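Local coordinates for protein kappa-carrageenase (Pseudoalteromonas carrageenovora, PDB 1DYP) that cuts kappa-carrageenan internally, hydrolysing the beta-1,4 linkages between D-galactose 4-sulfate and 3,6-anhydro-D-galactose, as a glycoside hydrolase of family 16, at residues 31-36 / 43-48; 144-147 / 152-155. The protein carries 1 engineered substitution. All coordinates share one frame; numbering follows the deposited sequence.

Contact 1. Residues 31-36 / 43-48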
loop_
_atom_site.group_PDB
_atom_site.type_symbol
_atom_site.label_atom_id
_atom_site.label_comp_id
_atom_site.label_asym_id
_atom_site.label_seq_id
_atom_site.Cartn_x
_atom_site.Cartn_y
_atom_site.Cartn_z
ATOM N N TRP A 31 5.193 10.089 -10.708
ATOM C CA TRP A 31 4.556 9.887 -9.411
ATOM C C TRP A 31 3.907 11.112 -8.800
ATOM O O TRP A 31 4.390 12.233 -8.946
ATOM C CB TRP A 31 5.568 9.376 -8.383
ATOM C CG TRP A 31 6.369 8.219 -8.831
ATOM C CD1 TRP A 31 7.594 8.251 -9.432
ATOM C CD2 TRP A 31 5.992 6.841 -8.757
ATOM N NE1 TRP A 31 8.002 6.977 -9.739
ATOM C CE2 TRP A 31 7.037 6.092 -9.337
ATOM C CE3 TRP A 31 4.867 6.167 -8.258
ATOM C CZ2 TRP A 31 6.995 4.697 -9.434
ATOM C CZ3 TRP A 31 4.824 4.780 -8.355
ATOM C CH2 TRP A 31 5.882 4.061 -8.937
ATOM N N ASN A 32 2.810 10.871 -8.092
ATOM C CA ASN A 32 2.115 11.923 -7.369
ATOM C C ASN A 32 2.635 11.721 -5.946
ATOM O O ASN A 32 2.331 10.710 -5.305
ATOM C CB ASN A 32 0.606 11.704 -7.410
ATOM C CG ASN A 32 -0.156 12.812 -6.719
ATOM O OD1 ASN A 32 0.352 13.440 -5.790
ATOM N ND2 ASN A 32 -1.383 13.051 -7.158
ATOM N N PHE A 33 3.437 12.666 -5.464
ATOM C CA PHE A 33 4.024 12.569 -4.130
ATOM C C PHE A 33 3.217 13.248 -3.024
ATOM O O PHE A 33 3.701 13.420 -1.909
ATOM C CB PHE A 33 5.447 13.131 -4.152
ATOM C CG PHE A 33 6.402 12.334 -5.003
ATOM C CD1 PHE A 33 6.850 11.084 -4.585
ATOM C CD2 PHE A 33 6.857 12.835 -6.217
ATOM C CE1 PHE A 33 7.740 10.344 -5.366
ATOM C CE2 PHE A 33 7.746 12.104 -7.005
ATOM C CZ PHE A 33 8.189 10.858 -6.580
ATOM N N GLN A 34 1.991 13.639 -3.337
ATOM C CA GLN A 34 1.125 14.268 -2.348
ATOM C C GLN A 34 -0.306 14.057 -2.812
ATOM O O GLN A 34 -0.945 14.960 -3.351
ATOM C CB GLN A 34 1.444 15.758 -2.217
ATOM C CG GLN A 34 0.734 16.427 -1.050
ATOM C CD GLN A 34 1.247 17.826 -0.774
ATOM O OE1 GLN A 34 2.404 18.016 -0.391
ATOM N NE2 GLN A 34 0.385 18.820 -0.969
ATOM N N THR A 35 -0.791 12.838 -2.604
ATOM C CA THR A 35 -2.127 12.434 -3.011
ATOM C C THR A 35 -3.213 12.882 -2.045
ATOM O O THR A 35 -2.950 13.606 -1.084
ATOM C CB THR A 35 -2.214 10.907 -3.126
ATOM O OG1 THR A 35 -2.091 10.326 -1.822
ATOM C CG2 THR A 35 -1.093 10.382 -4.015
ATOM N N GLU A 36 -4.436 12.441 -2.313
ATOM C CA GLU A 36 -5.564 12.774 -1.458
ATOM C C GLU A 36 -5.263 12.199 -0.079
ATOM O O GLU A 36 -4.619 11.155 0.035
ATOM C CB GLU A 36 -6.861 12.182 -2.029
ATOM C CG GLU A 36 -7.075 10.668 -1.853
ATOM C CD GLU A 36 -6.172 9.784 -2.711
ATOM O OE1 GLU A 36 -5.569 10.272 -3.693
ATOM O OE2 GLU A 36 -6.086 8.572 -2.407
ATOM N N TRP A 43 -0.338 13.595 3.779
ATOM C CA TRP A 43 0.810 13.396 2.915
ATOM C C TRP A 43 1.460 14.743 2.647
ATOM O O TRP A 43 0.776 15.755 2.508
ATOM C CB TRP A 43 0.378 12.797 1.577
ATOM C CG TRP A 43 -0.404 11.538 1.690
ATOM C CD1 TRP A 43 -1.680 11.331 1.263
ATOM C CD2 TRP A 43 0.049 10.292 2.232
ATOM N NE1 TRP A 43 -2.054 10.031 1.499
ATOM C CE2 TRP A 43 -1.011 9.370 2.094
ATOM C CE3 TRP A 43 1.249 9.863 2.820
ATOM C CZ2 TRP A 43 -0.912 8.041 2.521
ATOM C CZ3 TRP A 43 1.350 8.538 3.245
ATOM C CH2 TRP A 43 0.272 7.643 3.092
ATOM N N LYS A 44 2.784 14.754 2.583
ATOM C CA LYS A 44 3.511 15.978 2.285
ATOM C C LYS A 44 4.598 15.636 1.284
ATOM O O LYS A 44 5.368 14.695 1.485
ATOM C CB LYS A 44 4.133 16.580 3.546
ATOM C CG LYS A 44 3.120 17.084 4.568
ATOM C CD LYS A 44 2.287 18.238 4.034
ATOM C CE LYS A 44 1.307 18.730 5.093
ATOM N NZ LYS A 44 0.490 19.893 4.638
ATOM N N ASN A 45 4.639 16.397 0.197
ATOM C CA ASN A 45 5.629 16.189 -0.848
ATOM C C ASN A 45 7.046 16.148 -0.285
ATOM O O ASN A 45 7.879 15.370 -0.745
ATOM C CB ASN A 45 5.520 17.304 -1.892
ATOM C CG ASN A 45 6.590 17.210 -2.955
ATOM O OD1 ASN A 45 6.742 16.180 -3.609
ATOM N ND2 ASN A 45 7.343 18.292 -3.135
ATOM N N GLU A 46 7.318 16.976 0.719
ATOM C CA GLU A 46 8.653 17.014 1.298
ATOM C C GLU A 46 9.016 15.750 2.068
ATOM O O GLU A 46 10.187 15.526 2.383
ATOM C CB GLU A 46 8.819 18.245 2.201
ATOM C CG GLU A 46 8.098 18.183 3.535
ATOM C CD GLU A 46 8.458 19.354 4.437
ATOM O OE1 GLU A 46 8.101 20.501 4.099
ATOM O OE2 GLU A 46 9.104 19.126 5.481
ATOM N N ASN A 47 8.021 14.919 2.368
ATOM C CA ASN A 47 8.274 13.679 3.093
ATOM C C ASN A 47 8.723 12.571 2.150
ATOM O O ASN A 47 9.025 11.460 2.579
ATOM C CB ASN A 47 7.027 13.242 3.866
ATOM C CG ASN A 47 6.821 14.049 5.131
ATOM O OD1 ASN A 47 5.778 13.961 5.774
ATOM N ND2 ASN A 47 7.826 14.830 5.502
ATOM N N ALA A 48 8.757 12.882 0.860
ATOM C CA ALA A 48 9.202 11.929 -0.147
ATOM C C ALA A 48 10.502 12.473 -0.719
ATOM O O ALA A 48 10.513 13.522 -1.365
ATOM C CB ALA A 48 8.157 11.792 -1.245
HETATM O O HOH W 1 5.029 12.218 0.061
#
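The indole of Trp-43 meets the loop residues Thr-35 and Glu-36 with its pyrrole end: Glu-36 O lies at the ring edge, near its plane, 3.2 Å from Trp-43 CD1, while Thr-35 OG1 comes in obliquely. The other ring, Phe-33, carries Trp-31 CB over one face, 3.5 Å above the plane, and is approached obliquely by Asn-45 OD1 and by the methyl of Ala-48, whose CB lies 3.7 Å from Phe-33 CD1. Alanine suits that place because its short side chain lets residues 43-48 come close to the phenyl ring. A direct hydrogen bond between the segments runs from Asn-45 N to Gln-34 OE1, 2.8 Å long and 160° at the hydrogen, in the carbonyl plane and on a lone pair. Gln-34, its CG turned away from the backbone N (chi1 -171°), stretches its chain past Trp-43 O to set the amide crosswise to that of Asn-45. Behind it, an Asx turn, Gln-34 N to Asn-32 OD1 at 3.0 Å, steadies the bend. Trp-43 also packs edge-to-face with Trp-41 and Tyr-38 and touches Val-88 of strand 75-95, so an alanine here would probably open a gap among these groups and leave Glu-36 O and Thr-35 OG1 without the indole they now meet. The chemistry is thus mixed: Phe-33 and Ala-48 supply the apolar contact, while water 1, 2.7 Å from Phe-33 O and 2.9 Å from Lys-44 O, lies between the backbones, and a neutral amide oxygen satisfies the N-H that starts the 3-10 segment 45-47.

Contact 2. Residues 144-147 / 152-155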
loop_
_atom_site.group_PDB
_atom_site.type_symbol
_atom_site.label_atom_id
_atom_site.label_comp_id
_atom_site.label_asym_id
_atom_site.label_seq_id
_atom_site.Cartn_x
_atom_site.Cartn_y
_atom_site.Cartn_z
ATOM N N THR A 144 5.189 -4.382 9.301
ATOM C CA THR A 144 5.117 -3.955 10.684
ATOM C C THR A 144 3.824 -3.303 11.175
ATOM O O THR A 144 3.862 -2.236 11.784
ATOM C CB THR A 144 6.315 -3.010 10.983
ATOM O OG1 THR A 144 6.278 -1.872 10.107
ATOM C CG2 THR A 144 7.628 -3.748 10.751
ATOM N N GLN A 145 2.683 -3.937 10.920
ATOM C CA GLN A 145 1.424 -3.387 11.406
ATOM C C GLN A 145 0.712 -4.380 12.319
ATOM O O GLN A 145 -0.444 -4.183 12.689
ATOM C CB GLN A 145 0.507 -2.977 10.246
ATOM C CG GLN A 145 -0.027 -4.117 9.401
ATOM C CD GLN A 145 -1.134 -3.665 8.462
ATOM O OE1 GLN A 145 -1.523 -2.493 8.458
ATOM N NE2 GLN A 145 -1.652 -4.594 7.665
ATOM N N LYS A 146 1.409 -5.455 12.679
ATOM C CA LYS A 146 0.848 -6.464 13.572
ATOM C C LYS A 146 1.621 -6.456 14.893
ATOM O O LYS A 146 2.502 -5.618 15.094
ATOM C CB LYS A 146 0.894 -7.848 12.919
ATOM C CG LYS A 146 -0.088 -8.039 11.754
ATOM C CD LYS A 146 -1.538 -8.056 12.232
ATOM C CE LYS A 146 -2.507 -8.446 11.112
ATOM N NZ LYS A 146 -2.678 -7.378 10.096
ATOM N N SER A 147 1.305 -7.386 15.789
ATOM C CA SER A 147 1.956 -7.428 17.098
ATOM C C SER A 147 3.461 -7.692 17.065
ATOM O O SER A 147 4.212 -7.101 17.840
ATOM C CB SER A 147 1.277 -8.473 17.993
ATOM O OG SER A 147 1.602 -9.789 17.592
ATOM N N SER A 152 4.108 -10.065 8.431
ATOM C CA SER A 152 3.786 -9.202 7.301
ATOM C C SER A 152 2.419 -9.552 6.736
ATOM O O SER A 152 1.959 -10.690 6.858
ATOM C CB SER A 152 4.844 -9.335 6.199
ATOM O OG SER A 152 4.949 -10.671 5.732
ATOM N N ASP A 153 1.765 -8.569 6.129
ATOM C CA ASP A 153 0.457 -8.785 5.525
ATOM C C ASP A 153 0.515 -8.586 4.011
ATOM O O ASP A 153 1.186 -7.690 3.512
ATOM C CB ASP A 153 -0.568 -7.837 6.135
ATOM C CG ASP A 153 -0.755 -8.079 7.605
ATOM O OD1 ASP A 153 -1.054 -9.230 7.983
ATOM O OD2 ASP A 153 -0.599 -7.121 8.378
ATOM N N HIS A 154 -0.190 -9.441 3.281
ATOM C CA HIS A 154 -0.236 -9.399 1.818
ATOM C C HIS A 154 -1.719 -9.584 1.580
ATOM O O HIS A 154 -2.195 -10.686 1.305
ATOM C CB HIS A 154 0.608 -10.555 1.289
ATOM C CG HIS A 154 1.975 -10.615 1.905
ATOM N ND1 HIS A 154 3.050 -9.913 1.408
ATOM C CD2 HIS A 154 2.424 -11.230 3.025
ATOM C CE1 HIS A 154 4.101 -10.084 2.193
ATOM N NE2 HIS A 154 3.744 -10.878 3.184
ATOM N N ASP A 155 -2.445 -8.480 1.733
ATOM C CA ASP A 155 -3.898 -8.482 1.645
ATOM C C ASP A 155 -4.591 -7.893 0.415
ATOM O O ASP A 155 -3.963 -7.407 -0.538
ATOM C CB ASP A 155 -4.452 -7.767 2.875
ATOM C CG ASP A 155 -4.007 -8.404 4.165
ATOM O OD1 ASP A 155 -3.762 -9.629 4.151
ATOM O OD2 ASP A 155 -3.908 -7.698 5.188
HETATM O O HOH W 2 2.230 -6.355 9.256
HETATM O O HOH W 3 -4.103 -5.039 5.329
HETATM O O HOH W 4 -4.481 -7.965 7.922
#
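Gln-145 and Lys-146 belong to an irregular loop, entered through the left-handed backbone conformation of Thr-144, and face Asp-153 on an extended strand. The contact converges on a single atom, Asp-153 OD2. Gln-145 NE2 gives it a hydrogen bond of 2.8 Å, with 160° at the hydrogen and the acceptor almost in the amide plane; Lys-146 NZ adds a salt bridge to Asp-153 OD2 at 2.7 Å. Both donors approach from the same face of the carboxylate, well above its plane, and the amide and carboxylate planes stand 57° apart. Lys-146 crosses Asp-153 at about a right angle: its chain bends at chi2 and chi4, which curls the ammonium group back over the acid instead of letting it run out from the loop. Water 2, 3.0 Å from Gln-145 N, also lies beside Asp-153 OD2, so the oxygen is well supplied with donors, and the lysine is likely to favour its ionised form. Each type fits its place: a short acid can stay buried on the strand, a long flexible base can reach it from the exposed loop, and an amide can serve two partners of opposite kind. Gln-145 does exactly this, since its OE1 accepts from Arg-234 NE, the arginine important for substrate recognition; Asp-153 is therefore probably a second-shell residue, positioning the amide that meets Arg-234. Water 4 links Lys-146 NZ (2.9 Å) to Asp-155 OD2. The loop follows strand 141-142, which carries the proton donor Glu-142, and leads back into strand 151-162. Along that strand, Asp-153 bonds through its backbone to Glu-142 and Asp-155 to Asp-139, while Gln-145 rests on Ser-114 of strand 113-120.

Contact 1 comes first along the chain and closes before contact 2 opens. Their centres are 23 Å apart, on opposite sides of the chain's centre, and their nearest atoms remain about 12 Å from each other. Paired strands connect them: 31-32 (antiparallel) and 41-43 (parallel) both pair with 75-95, which leads through 225-233, 113-120 and 133-139 to 151-162, within the jelly-roll framework of family 16. The side chain of Trp-43 in contact 1 lies about 8 Å from that of Arg-234, while contact 2 is adjacent to it. This is consistent with two separate loop regions lying near the substrate-recognition arginine, contact 2 directly and contact 1 at a distance.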